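Local structure of nonsense-mediated mRNA decay protein 2 (4LUN) at residues Gly39-Leu44 with Glu66-Glu71; Glu95-Leu100 with Val153-Thr158; Ser221-Ile226 with Lys230-Leu235; Asp244-Arg249 with Ile297-Phe302. The protein takes part in the nonsense-mediated decay of mRNAs carrying premature stop codons and binds UPF1 through its C-terminus, the part here being its N-terminal MIF4G domain. All coordinates share one frame; numbering follows the deposited sequence.

Contact 1 of 4, residues Gly39-Leu44 with Glu66-Glu71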
loop_
_atom_site.group_PDB
_atom_site.type_symbol
_atom_site.label_atom_id
_atom_site.label_comp_id
_atom_site.label_asym_id
_atom_site.label_seq_id
_atom_site.Cartn_x
_atom_site.Cartn_y
_atom_site.Cartn_z
ATOM N N GLY A 39 -14.533 -18.099 20.751
ATOM C CA GLY A 39 -13.242 -17.859 21.368
ATOM C C GLY A 39 -12.207 -17.517 20.307
ATOM O O GLY A 39 -11.275 -16.747 20.551
ATOM N N PHE A 40 -12.377 -18.088 19.120
ATOM C CA PHE A 40 -11.500 -17.764 17.995
ATOM C C PHE A 40 -11.712 -16.324 17.514
ATOM O O PHE A 40 -10.745 -15.594 17.281
ATOM C CB PHE A 40 -11.700 -18.755 16.845
ATOM C CG PHE A 40 -10.776 -18.522 15.674
ATOM C CD1 PHE A 40 -9.442 -18.884 15.746
ATOM C CD2 PHE A 40 -11.245 -17.944 14.506
ATOM C CE1 PHE A 40 -8.590 -18.668 14.675
ATOM C CE2 PHE A 40 -10.394 -17.732 13.430
ATOM C CZ PHE A 40 -9.068 -18.092 13.524
ATOM N N ILE A 41 -12.974 -15.919 17.367
ATOM C CA ILE A 41 -13.303 -14.555 16.948
ATOM C C ILE A 41 -12.746 -13.523 17.922
ATOM O O ILE A 41 -12.204 -12.491 17.509
ATOM C CB ILE A 41 -14.826 -14.343 16.823
ATOM C CG1 ILE A 41 -15.415 -15.257 15.752
ATOM C CG2 ILE A 41 -15.145 -12.889 16.483
ATOM C CD1 ILE A 41 -14.830 -15.047 14.399
ATOM N N LYS A 42 -12.883 -13.801 19.215
ATOM C CA LYS A 42 -12.358 -12.911 20.246
ATOM C C LYS A 42 -10.848 -12.768 20.152
ATOM O O LYS A 42 -10.303 -11.689 20.375
ATOM C CB LYS A 42 -12.743 -13.404 21.644
ATOM C CG LYS A 42 -14.094 -12.912 22.113
ATOM C CD LYS A 42 -14.327 -13.269 23.573
ATOM C CE LYS A 42 -15.133 -14.547 23.710
ATOM N NZ LYS A 42 -15.194 -15.010 25.130
ATOM N N LYS A 43 -10.171 -13.862 19.828
ATOM C CA LYS A 43 -8.725 -13.824 19.661
ATOM C C LYS A 43 -8.335 -12.978 18.438
ATOM O O LYS A 43 -7.388 -12.186 18.497
ATOM C CB LYS A 43 -8.159 -15.242 19.560
ATOM C CG LYS A 43 -6.787 -15.398 20.200
ATOM C CD LYS A 43 -6.324 -16.844 20.170
ATOM C CE LYS A 43 -7.028 -17.678 21.228
ATOM N NZ LYS A 43 -7.112 -19.111 20.821
ATOM N N LEU A 44 -9.081 -13.130 17.344
ATOM C CA LEU A 44 -8.851 -12.333 16.133
ATOM C C LEU A 44 -9.002 -10.844 16.426
ATOM O O LEU A 44 -8.193 -10.022 15.982
ATOM C CB LEU A 44 -9.839 -12.725 15.026
ATOM C CG LEU A 44 -9.632 -14.017 14.239
ATOM C CD1 LEU A 44 -10.748 -14.186 13.210
ATOM C CD2 LEU A 44 -8.269 -14.035 13.559
ATOM N N GLU A 66 -16.028 -23.518 10.155
ATOM C CA GLU A 66 -16.796 -23.355 8.915
ATOM C C GLU A 66 -18.079 -22.520 9.032
ATOM O O GLU A 66 -18.368 -21.685 8.178
ATOM C CB GLU A 66 -17.131 -24.728 8.323
ATOM C CG GLU A 66 -17.488 -24.693 6.847
ATOM C CD GLU A 66 -16.283 -24.407 5.967
ATOM O OE1 GLU A 66 -16.394 -23.547 5.067
ATOM O OE2 GLU A 66 -15.228 -25.047 6.174
ATOM N N LYS A 67 -18.861 -22.745 10.078
ATOM C CA LYS A 67 -20.136 -22.049 10.202
ATOM C C LYS A 67 -19.954 -20.616 10.688
ATOM O O LYS A 67 -20.901 -19.826 10.656
ATOM C CB LYS A 67 -21.101 -22.809 11.116
ATOM C CG LYS A 67 -20.421 -23.581 12.231
ATOM C CD LYS A 67 -20.160 -25.034 11.837
ATOM C CE LYS A 67 -18.665 -25.328 11.774
ATOM N NZ LYS A 67 -17.916 -24.587 12.826
ATOM N N TYR A 68 -18.746 -20.285 11.145
ATOM C CA TYR A 68 -18.435 -18.914 11.552
ATOM C C TYR A 68 -17.603 -18.183 10.491
ATOM O O TYR A 68 -17.102 -17.089 10.735
ATOM C CB TYR A 68 -17.705 -18.890 12.904
ATOM C CG TYR A 68 -18.619 -18.843 14.120
ATOM C CD1 TYR A 68 -18.800 -17.665 14.835
ATOM C CD2 TYR A 68 -19.301 -19.976 14.550
ATOM C CE1 TYR A 68 -19.635 -17.616 15.944
ATOM C CE2 TYR A 68 -20.136 -19.937 15.658
ATOM C CZ TYR A 68 -20.301 -18.758 16.347
ATOM O OH TYR A 68 -21.131 -18.717 17.452
ATOM N N LEU A 69 -17.464 -18.792 9.316
ATOM C CA LEU A 69 -16.638 -18.226 8.248
ATOM C C LEU A 69 -16.968 -16.775 7.884
ATOM O O LEU A 69 -16.069 -15.929 7.831
ATOM C CB LEU A 69 -16.712 -19.097 6.996
ATOM C CG LEU A 69 -15.873 -18.581 5.832
ATOM C CD1 LEU A 69 -14.417 -18.472 6.265
ATOM C CD2 LEU A 69 -16.016 -19.497 4.645
ATOM N N SER A 70 -18.242 -16.494 7.617
ATOM C CA SER A 70 -18.658 -15.140 7.229
ATOM C C SER A 70 -18.220 -14.117 8.265
ATOM O O SER A 70 -17.667 -13.069 7.928
ATOM C CB SER A 70 -20.173 -15.062 7.053
ATOM O OG SER A 70 -20.657 -16.124 6.256
ATOM N N GLU A 71 -18.475 -14.429 9.530
ATOM C CA GLU A 71 -18.054 -13.574 10.628
ATOM C C GLU A 71 -16.534 -13.437 10.709
ATOM O O GLU A 71 -16.018 -12.367 11.044
ATOM C CB GLU A 71 -18.611 -14.094 11.959
ATOM C CG GLU A 71 -18.056 -13.382 13.168
ATOM C CD GLU A 71 -18.895 -13.603 14.400
ATOM O OE1 GLU A 71 -19.784 -14.482 14.362
ATOM O OE2 GLU A 71 -18.671 -12.891 15.403
#
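I41 on helix 34-44 packs against Y68 and E71 at the beginning of helix 69-81, a junction between two helices of the MIF4G domain, an all-helical fold of the HEAT-repeat kind. Y68 holds the N-cap position of the second helix and E71 sits in its first turn. The CB atoms of all three residues point across the interface, and the CA atoms of I41 and E71 stand 8.0 Å apart. I41 is the residue all of this converges on, and E71 is its main partner. With CG opposite the backbone N (chi1 172°) and the chain extended beyond it, E71 passes I41 at a slant. On the way, E71 CG meets I41 CD1 at 3.8 Å; at the end, OE2 of E71 lies 3.7 Å from I41 CG2. The tyrosine adds a looser apolar touch, with CD1 of Y68 4.3 Å from CG1 of I41, and the Y68 side chain also touches I34, N37 and T38 of the same helix as I41. Farther along helix 69-81, I72 takes F40 and I41, while L44 touches T75 and V76. The chemistry is therefore van der Waals in kind: branched aliphatic carbons against the methylenes and carboxylate of a glutamate that is only partly buried. The place of that carboxylate in the first turn of a helix would probably favour its negative charge.

Contact 2 of 4, residues Glu95-Leu100 with Val153-Thr158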
loop_
_atom_site.group_PDB
_atom_site.type_symbol
_atom_site.label_atom_id
_atom_site.label_comp_id
_atom_site.label_asym_id
_atom_site.label_seq_id
_atom_site.Cartn_x
_atom_site.Cartn_y
_atom_site.Cartn_z
ATOM N N GLU A 95 1.230 -14.527 8.581
ATOM C CA GLU A 95 1.145 -15.927 8.994
ATOM C C GLU A 95 -0.291 -16.350 9.291
ATOM O O GLU A 95 -0.713 -17.445 8.927
ATOM C CB GLU A 95 2.022 -16.184 10.220
ATOM C CG GLU A 95 3.514 -16.075 9.957
ATOM C CD GLU A 95 4.108 -17.334 9.349
ATOM O OE1 GLU A 95 3.379 -18.342 9.187
ATOM O OE2 GLU A 95 5.318 -17.318 9.045
ATOM N N ILE A 96 -1.031 -15.475 9.963
ATOM C CA ILE A 96 -2.429 -15.722 10.292
ATOM C C ILE A 96 -3.315 -15.802 9.049
ATOM O O ILE A 96 -4.127 -16.716 8.915
ATOM C CB ILE A 96 -2.958 -14.632 11.238
ATOM C CG1 ILE A 96 -2.209 -14.697 12.571
ATOM C CG2 ILE A 96 -4.457 -14.769 11.445
ATOM C CD1 ILE A 96 -2.333 -13.431 13.404
ATOM N N ILE A 97 -3.163 -14.855 8.135
ATOM C CA ILE A 97 -3.950 -14.882 6.906
ATOM C C ILE A 97 -3.589 -16.099 6.060
ATOM O O ILE A 97 -4.464 -16.704 5.458
ATOM C CB ILE A 97 -3.793 -13.589 6.075
ATOM C CG1 ILE A 97 -4.289 -12.380 6.872
ATOM C CG2 ILE A 97 -4.563 -13.685 4.758
ATOM C CD1 ILE A 97 -5.724 -12.503 7.319
ATOM N N SER A 98 -2.308 -16.458 6.024
ATOM C CA SER A 98 -1.867 -17.641 5.282
ATOM C C SER A 98 -2.515 -18.910 5.830
ATOM O O SER A 98 -2.938 -19.769 5.060
ATOM C CB SER A 98 -0.345 -17.779 5.299
ATOM O OG SER A 98 0.266 -16.737 4.558
ATOM N N GLY A 99 -2.588 -19.020 7.154
ATOM C CA GLY A 99 -3.237 -20.155 7.793
ATOM C C GLY A 99 -4.702 -20.259 7.421
ATOM O O GLY A 99 -5.198 -21.333 7.079
ATOM N N LEU A 100 -5.399 -19.131 7.481
ATOM C CA LEU A 100 -6.811 -19.095 7.147
ATOM C C LEU A 100 -7.016 -19.422 5.678
ATOM O O LEU A 100 -7.945 -20.141 5.328
ATOM C CB LEU A 100 -7.408 -17.733 7.490
ATOM C CG LEU A 100 -7.725 -17.548 8.972
ATOM C CD1 LEU A 100 -7.883 -16.077 9.296
ATOM C CD2 LEU A 100 -8.991 -18.321 9.326
ATOM N N VAL A 153 3.340 -13.561 -0.734
ATOM C CA VAL A 153 3.178 -14.948 -0.281
ATOM C C VAL A 153 2.049 -15.684 -0.999
ATOM O O VAL A 153 1.679 -16.783 -0.611
ATOM C CB VAL A 153 3.053 -15.081 1.268
ATOM C CG1 VAL A 153 4.320 -14.562 1.939
ATOM C CG2 VAL A 153 1.814 -14.361 1.787
ATOM N N GLY A 154 1.516 -15.093 -2.061
ATOM C CA GLY A 154 0.571 -15.808 -2.899
ATOM C C GLY A 154 -0.852 -15.897 -2.378
ATOM O O GLY A 154 -1.647 -16.709 -2.854
ATOM N N VAL A 155 -1.193 -15.050 -1.416
ATOM C CA VAL A 155 -2.567 -15.014 -0.924
ATOM C C VAL A 155 -3.426 -14.111 -1.808
ATOM O O VAL A 155 -4.465 -14.532 -2.333
ATOM C CB VAL A 155 -2.614 -14.532 0.535
ATOM C CG1 VAL A 155 -4.062 -14.358 0.991
ATOM C CG2 VAL A 155 -1.894 -15.527 1.430
ATOM N N PHE A 156 -2.979 -12.868 -1.962
ATOM C CA PHE A 156 -3.653 -11.865 -2.783
ATOM C C PHE A 156 -2.950 -11.755 -4.129
ATOM O O PHE A 156 -1.927 -11.084 -4.222
ATOM C CB PHE A 156 -3.539 -10.496 -2.122
ATOM C CG PHE A 156 -4.426 -10.290 -0.923
ATOM C CD1 PHE A 156 -5.438 -11.178 -0.599
ATOM C CD2 PHE A 156 -4.252 -9.161 -0.132
ATOM C CE1 PHE A 156 -6.251 -10.955 0.503
ATOM C CE2 PHE A 156 -5.061 -8.927 0.971
ATOM C CZ PHE A 156 -6.068 -9.826 1.290
ATOM N N ARG A 157 -3.496 -12.360 -5.176
ATOM C CA ARG A 157 -2.765 -12.461 -6.434
ATOM C C ARG A 157 -3.314 -11.638 -7.581
ATOM O O ARG A 157 -2.559 -10.962 -8.277
ATOM C CB ARG A 157 -2.709 -13.924 -6.890
ATOM C CG ARG A 157 -2.369 -14.892 -5.769
ATOM C CD ARG A 157 -2.217 -16.317 -6.308
ATOM N NE ARG A 157 -3.475 -16.875 -6.801
ATOM C CZ ARG A 157 -3.571 -18.067 -7.383
ATOM N NH1 ARG A 157 -2.488 -18.818 -7.540
ATOM N NH2 ARG A 157 -4.743 -18.511 -7.816
ATOM N N THR A 158 -4.619 -11.738 -7.812
ATOM C CA THR A 158 -5.199 -11.181 -9.029
ATOM C C THR A 158 -6.701 -11.007 -8.862
ATOM O O THR A 158 -7.319 -11.678 -8.042
ATOM C CB THR A 158 -4.909 -12.111 -10.241
ATOM O OG1 THR A 158 -5.612 -11.640 -11.397
ATOM C CG2 THR A 158 -5.363 -13.537 -9.940
#
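V155 swings CG1 opposite its backbone N (chi1 174°), and I97 does the same with its methyl CG2, its CG1 lying beside the N instead (chi1 -62°). These rotations bring the two methyls together: I97 CG2 and V155 CG1 meet at 3.9 Å, with the side chains at about a right angle. The other methyl of V155, CG2, comes within 4.0 Å of S98 OG. V153 approaches the same hydroxyl with its CG2, also at 4.0 Å from S98 OG, so two valine methyls border one buried oxygen. That oxygen is satisfied by other groups: S98 OG is hydrogen-bonded to V94 O, in the preceding helical turn, and to the ND2 of N13. The backbone on the valine side is shaped by a Schellman motif that ends helix 130-152. G154, with positive phi, is its C-prime residue; V155 N bonds to L150 O and G154 N to Y151 O, which turns the chain and presents V153 and V155 to the same helix. The whole contact is buried, and several helices close round it. Helix 3-17 lies alongside, with L9 touching S98 and V153, N13 also bonding V153 O, and W17 bonding V155 O. Helix 106-116 receives V155 on T109 and F156 on L112 and L113, while helix 52-60 packs on helix 87-104 through I96 and L100.

Contact 3 of 4, residues Ser221-Ile226 with Lys230-Leu235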
loop_
_atom_site.group_PDB
_atom_site.type_symbol
_atom_site.label_atom_id
_atom_site.label_comp_id
_atom_site.label_asym_id
_atom_site.label_seq_id
_atom_site.Cartn_x
_atom_site.Cartn_y
_atom_site.Cartn_z
ATOM N N SER A 221 15.433 -11.931 -6.659
ATOM C CA SER A 221 15.111 -12.615 -5.409
ATOM C C SER A 221 13.624 -12.938 -5.215
ATOM O O SER A 221 13.289 -13.924 -4.563
ATOM C CB SER A 221 15.629 -11.807 -4.221
ATOM O OG SER A 221 15.095 -10.496 -4.237
ATOM N N TRP A 222 12.738 -12.123 -5.791
ATOM C CA TRP A 222 11.298 -12.336 -5.617
ATOM C C TRP A 222 10.588 -12.885 -6.858
ATOM O O TRP A 222 9.362 -13.012 -6.860
ATOM C CB TRP A 222 10.601 -11.045 -5.141
ATOM C CG TRP A 222 10.924 -10.664 -3.734
ATOM C CD1 TRP A 222 11.587 -11.418 -2.813
ATOM C CD2 TRP A 222 10.598 -9.422 -3.082
ATOM N NE1 TRP A 222 11.697 -10.726 -1.625
ATOM C CE2 TRP A 222 11.102 -9.500 -1.766
ATOM C CE3 TRP A 222 9.934 -8.260 -3.484
ATOM C CZ2 TRP A 222 10.957 -8.452 -0.846
ATOM C CZ3 TRP A 222 9.797 -7.214 -2.564
ATOM C CH2 TRP A 222 10.310 -7.325 -1.264
ATOM N N ASP A 223 11.347 -13.247 -7.891
ATOM C CA ASP A 223 10.747 -13.762 -9.119
ATOM C C ASP A 223 9.804 -14.949 -8.902
ATOM O O ASP A 223 8.789 -15.058 -9.584
ATOM C CB ASP A 223 11.827 -14.164 -10.133
ATOM C CG ASP A 223 12.493 -12.971 -10.789
ATOM O OD1 ASP A 223 12.064 -11.812 -10.554
ATOM O OD2 ASP A 223 13.445 -13.200 -11.574
ATOM N N ASP A 224 10.135 -15.834 -7.961
ATOM C CA ASP A 224 9.301 -17.008 -7.690
ATOM C C ASP A 224 8.024 -16.634 -6.947
ATOM O O ASP A 224 7.107 -17.452 -6.823
ATOM C CB ASP A 224 10.054 -18.031 -6.833
ATOM C CG ASP A 224 11.131 -18.766 -7.596
ATOM O OD1 ASP A 224 11.151 -18.691 -8.844
ATOM O OD2 ASP A 224 11.956 -19.434 -6.933
ATOM N N LEU A 225 7.977 -15.407 -6.440
ATOM C CA LEU A 225 6.853 -14.963 -5.627
ATOM C C LEU A 225 5.847 -14.173 -6.448
ATOM O O LEU A 225 4.720 -13.949 -6.010
ATOM C CB LEU A 225 7.336 -14.099 -4.473
ATOM C CG LEU A 225 8.383 -14.729 -3.569
ATOM C CD1 LEU A 225 8.824 -13.728 -2.485
ATOM C CD2 LEU A 225 7.820 -15.993 -2.959
ATOM N N ILE A 226 6.259 -13.763 -7.638
ATOM C CA ILE A 226 5.476 -12.855 -8.464
ATOM C C ILE A 226 4.467 -13.637 -9.308
ATOM O O ILE A 226 4.815 -14.640 -9.930
ATOM C CB ILE A 226 6.420 -11.993 -9.328
ATOM C CG1 ILE A 226 7.088 -10.928 -8.448
ATOM C CG2 ILE A 226 5.676 -11.324 -10.467
ATOM C CD1 ILE A 226 8.325 -10.283 -9.049
ATOM N N LYS A 230 4.902 -9.882 -15.955
ATOM C CA LYS A 230 4.876 -8.502 -16.426
ATOM C C LYS A 230 4.943 -7.467 -15.310
ATOM O O LYS A 230 5.088 -6.269 -15.587
ATOM C CB LYS A 230 3.613 -8.259 -17.257
ATOM C CG LYS A 230 3.567 -9.051 -18.553
ATOM C CD LYS A 230 2.794 -8.284 -19.610
ATOM C CE LYS A 230 2.281 -9.201 -20.700
ATOM N NZ LYS A 230 0.825 -8.974 -20.944
ATOM N N LEU A 231 4.852 -7.911 -14.062
ATOM C CA LEU A 231 4.731 -6.961 -12.938
ATOM C C LEU A 231 5.884 -5.972 -12.840
ATOM O O LEU A 231 5.662 -4.762 -12.762
ATOM C CB LEU A 231 4.585 -7.687 -11.593
ATOM C CG LEU A 231 4.621 -6.783 -10.350
ATOM C CD1 LEU A 231 3.342 -5.949 -10.243
ATOM C CD2 LEU A 231 4.802 -7.595 -9.075
ATOM N N LYS A 232 7.119 -6.470 -12.833
ATOM C CA LYS A 232 8.264 -5.567 -12.681
ATOM C C LYS A 232 8.336 -4.508 -13.794
ATOM O O LYS A 232 8.588 -3.328 -13.527
ATOM C CB LYS A 232 9.576 -6.352 -12.517
ATOM C CG LYS A 232 9.695 -6.990 -11.153
ATOM C CD LYS A 232 11.020 -7.739 -10.949
ATOM C CE LYS A 232 12.209 -6.802 -10.888
ATOM N NZ LYS A 232 13.404 -7.493 -10.273
ATOM N N GLY A 233 8.073 -4.927 -15.028
ATOM C CA GLY A 233 8.026 -4.017 -16.158
ATOM C C GLY A 233 6.930 -2.972 -16.040
ATOM O O GLY A 233 7.138 -1.801 -16.365
ATOM N N ALA A 234 5.763 -3.399 -15.575
ATOM C CA ALA A 234 4.614 -2.505 -15.434
ATOM C C ALA A 234 4.895 -1.483 -14.358
ATOM O O ALA A 234 4.618 -0.300 -14.522
ATOM C CB ALA A 234 3.361 -3.298 -15.081
ATOM N N LEU A 235 5.449 -1.954 -13.248
ATOM C CA LEU A 235 5.765 -1.053 -12.147
ATOM C C LEU A 235 6.871 -0.059 -12.506
ATOM O O LEU A 235 6.842 1.104 -12.092
ATOM C CB LEU A 235 6.175 -1.844 -10.903
ATOM C CG LEU A 235 5.074 -2.614 -10.195
ATOM C CD1 LEU A 235 5.692 -3.355 -9.008
ATOM C CD2 LEU A 235 3.956 -1.666 -9.729
HETATM O O HOH W 1 13.759 -9.793 -11.815
#
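I226 supplies the apolar part of this contact, meeting two successive residues in the first turn of helix 231-271. Its CG2 lies 4.0 Å from L231 CB, and its CG1 is 4.1 Å from L231 CD2, the two side chains passing at a slant. The outer methyl goes to the next residue: I226 CD1 sits 4.1 Å from K232 CG, against the aliphatic stem of the lysine, which it crosses at about a right angle.

The polar part belongs to D223 and K232. Beyond the stem, K232 bends at chi3 (68°), which carries the ammonium round to the aspartate side. The opposite charges probably attract, but at 4.5 Å between D223 OD1 and K232 NZ they form no salt bridge. A water fills the gap, 2.8 Å from K232 NZ, whose hydrogen bond it accepts, and 2.9 Å from D223 OD1. K232 NZ is also hydrogen-bonded to the carbonyl oxygens of R216 and P213, so three bonds fix the lysine end and tie this end of the helix back to the preceding loop.

Within 221-226 the backbone makes a tight turn, L225 N bonding to W222 O, before I226 extends toward the helix.

Around this, Y151 of helix 130-152 touches both I226 and L231. Helix 182-190 packs on helix 231-271 through L183 on L231 and L187 on L235. Helix 3-17 also packs on the loop: L225 rests on K6, K7 and H10, and W222 NE1 bonds to D3.

Contact 4 of 4, residues Asp244-Arg249 with Ile297-Phe302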
loop_
_atom_site.group_PDB
_atom_site.type_symbol
_atom_site.label_atom_id
_atom_site.label_comp_id
_atom_site.label_asym_id
_atom_site.label_seq_id
_atom_site.Cartn_x
_atom_site.Cartn_y
_atom_site.Cartn_z
ATOM N N ASP A 244 8.740 11.408 -13.873
ATOM C CA ASP A 244 8.734 12.513 -14.833
ATOM C C ASP A 244 7.794 13.603 -14.331
ATOM O O ASP A 244 8.111 14.789 -14.384
ATOM C CB ASP A 244 8.250 12.033 -16.212
ATOM C CG ASP A 244 9.383 11.593 -17.127
ATOM O OD1 ASP A 244 10.566 11.810 -16.788
ATOM O OD2 ASP A 244 9.086 11.045 -18.213
ATOM N N ALA A 245 6.633 13.180 -13.847
ATOM C CA ALA A 245 5.606 14.102 -13.364
ATOM C C ALA A 245 6.062 14.826 -12.118
ATOM O O ALA A 245 5.831 16.027 -11.968
ATOM C CB ALA A 245 4.309 13.360 -13.093
ATOM N N THR A 246 6.700 14.082 -11.215
ATOM C CA THR A 246 7.191 14.655 -9.962
ATOM C C THR A 246 8.327 15.650 -10.225
ATOM O O THR A 246 8.371 16.736 -9.636
ATOM C CB THR A 246 7.660 13.529 -9.018
ATOM O OG1 THR A 246 6.545 12.685 -8.707
ATOM C CG2 THR A 246 8.228 14.100 -7.726
ATOM N N PHE A 247 9.257 15.281 -11.100
ATOM C CA PHE A 247 10.337 16.201 -11.469
ATOM C C PHE A 247 9.767 17.479 -12.094
ATOM O O PHE A 247 10.217 18.580 -11.777
ATOM C CB PHE A 247 11.312 15.541 -12.457
ATOM C CG PHE A 247 12.298 14.583 -11.822
ATOM C CD1 PHE A 247 12.264 14.299 -10.463
ATOM C CD2 PHE A 247 13.282 13.984 -12.601
ATOM C CE1 PHE A 247 13.182 13.421 -9.893
ATOM C CE2 PHE A 247 14.206 13.112 -12.041
ATOM C CZ PHE A 247 14.155 12.830 -10.683
ATOM N N ALA A 248 8.776 17.324 -12.968
ATOM C CA ALA A 248 8.180 18.465 -13.674
ATOM C C ALA A 248 7.491 19.426 -12.705
ATOM O O ALA A 248 7.643 20.653 -12.805
ATOM C CB ALA A 248 7.186 17.984 -14.726
ATOM N N ARG A 249 6.714 18.865 -11.787
ATOM C CA ARG A 249 6.023 19.683 -10.796
ATOM C C ARG A 249 7.023 20.345 -9.846
ATOM O O ARG A 249 6.852 21.510 -9.458
ATOM C CB ARG A 249 5.023 18.824 -10.024
ATOM C CG ARG A 249 4.322 19.517 -8.882
ATOM C CD ARG A 249 3.251 20.459 -9.357
ATOM N NE ARG A 249 2.389 20.878 -8.253
ATOM C CZ ARG A 249 1.836 22.079 -8.177
ATOM N NH1 ARG A 249 2.073 22.971 -9.131
ATOM N NH2 ARG A 249 1.071 22.397 -7.146
ATOM N N ILE A 297 14.270 14.016 -4.714
ATOM C CA ILE A 297 15.625 13.630 -4.336
ATOM C C ILE A 297 15.690 12.135 -4.037
ATOM O O ILE A 297 16.592 11.433 -4.500
ATOM C CB ILE A 297 16.133 14.472 -3.148
ATOM C CG1 ILE A 297 16.470 15.890 -3.638
ATOM C CG2 ILE A 297 17.345 13.811 -2.494
ATOM C CD1 ILE A 297 16.776 16.852 -2.540
ATOM N N THR A 298 14.705 11.651 -3.294
ATOM C CA THR A 298 14.641 10.241 -2.928
ATOM C C THR A 298 14.457 9.361 -4.159
ATOM O O THR A 298 15.125 8.323 -4.313
ATOM C CB THR A 298 13.495 10.005 -1.938
ATOM O OG1 THR A 298 13.768 10.716 -0.718
ATOM C CG2 THR A 298 13.336 8.513 -1.632
ATOM N N LEU A 299 13.545 9.763 -5.043
ATOM C CA LEU A 299 13.293 8.974 -6.253
ATOM C C LEU A 299 14.532 8.959 -7.129
ATOM O O LEU A 299 14.902 7.920 -7.693
ATOM C CB LEU A 299 12.087 9.520 -7.023
ATOM C CG LEU A 299 10.744 9.296 -6.327
ATOM C CD1 LEU A 299 9.660 10.218 -6.886
ATOM C CD2 LEU A 299 10.322 7.841 -6.438
ATOM N N GLY A 300 15.179 10.115 -7.240
ATOM C CA GLY A 300 16.384 10.219 -8.035
ATOM C C GLY A 300 17.510 9.366 -7.494
ATOM O O GLY A 300 18.211 8.712 -8.264
ATOM N N GLU A 301 17.692 9.371 -6.181
ATOM C CA GLU A 301 18.726 8.548 -5.562
ATOM C C GLU A 301 18.480 7.069 -5.841
ATOM O O GLU A 301 19.388 6.352 -6.258
ATOM C CB GLU A 301 18.776 8.779 -4.052
ATOM C CG GLU A 301 19.478 10.073 -3.641
ATOM C CD GLU A 301 19.358 10.375 -2.156
ATOM O OE1 GLU A 301 20.027 11.324 -1.689
ATOM O OE2 GLU A 301 18.593 9.672 -1.456
ATOM N N PHE A 302 17.245 6.627 -5.623
ATOM C CA PHE A 302 16.895 5.217 -5.777
ATOM C C PHE A 302 17.124 4.730 -7.203
ATOM O O PHE A 302 17.745 3.680 -7.427
ATOM C CB PHE A 302 15.436 4.972 -5.367
ATOM C CG PHE A 302 15.057 3.516 -5.341
ATOM C CD1 PHE A 302 15.123 2.794 -4.159
ATOM C CD2 PHE A 302 14.654 2.869 -6.495
ATOM C CE1 PHE A 302 14.779 1.452 -4.133
ATOM C CE2 PHE A 302 14.312 1.527 -6.472
ATOM C CZ PHE A 302 14.381 0.825 -5.293
#
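F247 directs its ring edge-on at G300: the CZ atom of F247 lies 4.3 Å from G300 CA, and that CA sits near the plane of the ring. The CB of F247 does not head for the other helix, but the ring carries its far end there. Having no side chain, the glycine presents only its backbone to the phenyl edge. One residue earlier on each helix, T246 and L299 meet end to end, both with CB turned across the interface. T246 CG2 is the atom that touches, 4.2 Å from L299 CD1; it stands opposite the backbone N, while the hydroxyl lies on the N side (chi1 -62°). That rotation leaves the methyl to the leucine and lets OG1 hydrogen-bond to F242 O, one turn back in its own helix, so the polar atom of T246 is satisfied away from the apolar contact. The CA atoms of T246 and L299 are 9.1 Å apart, those of F247 and G300 9.2 Å. Neighbours complete the packing: F292 also touches T246, A296 and P308 touch F247, and I208 of helix 201-210 lies on L299. Two long helices that follow each other in the chain, 231-271 and 277-303, run in broadly opposing senses and pack through small and apolar groups, as in an antiparallel helical hairpin.

Overall arrangement
The four contacts follow one another along the chain, each closing before the next opens, so none nests or crosses. Contact 1 closes a short loop round helix 52-60. Contact 2 closes a longer one holding helices 106-116 and 130-152. The two touch directly, F40 CZ lying 4.2 Å from L100 CD2, which joins helix 34-44 to helix 87-104. Contact 3 closes a tight turn into helix 231-271, its centre about 17 Å from that of contact 2. Contact 4 uses the same helix farther on, folding helix 277-303 back onto it. Contacts 1 and 4, centres about 46 Å apart, lie on opposite sides of the chain's centre.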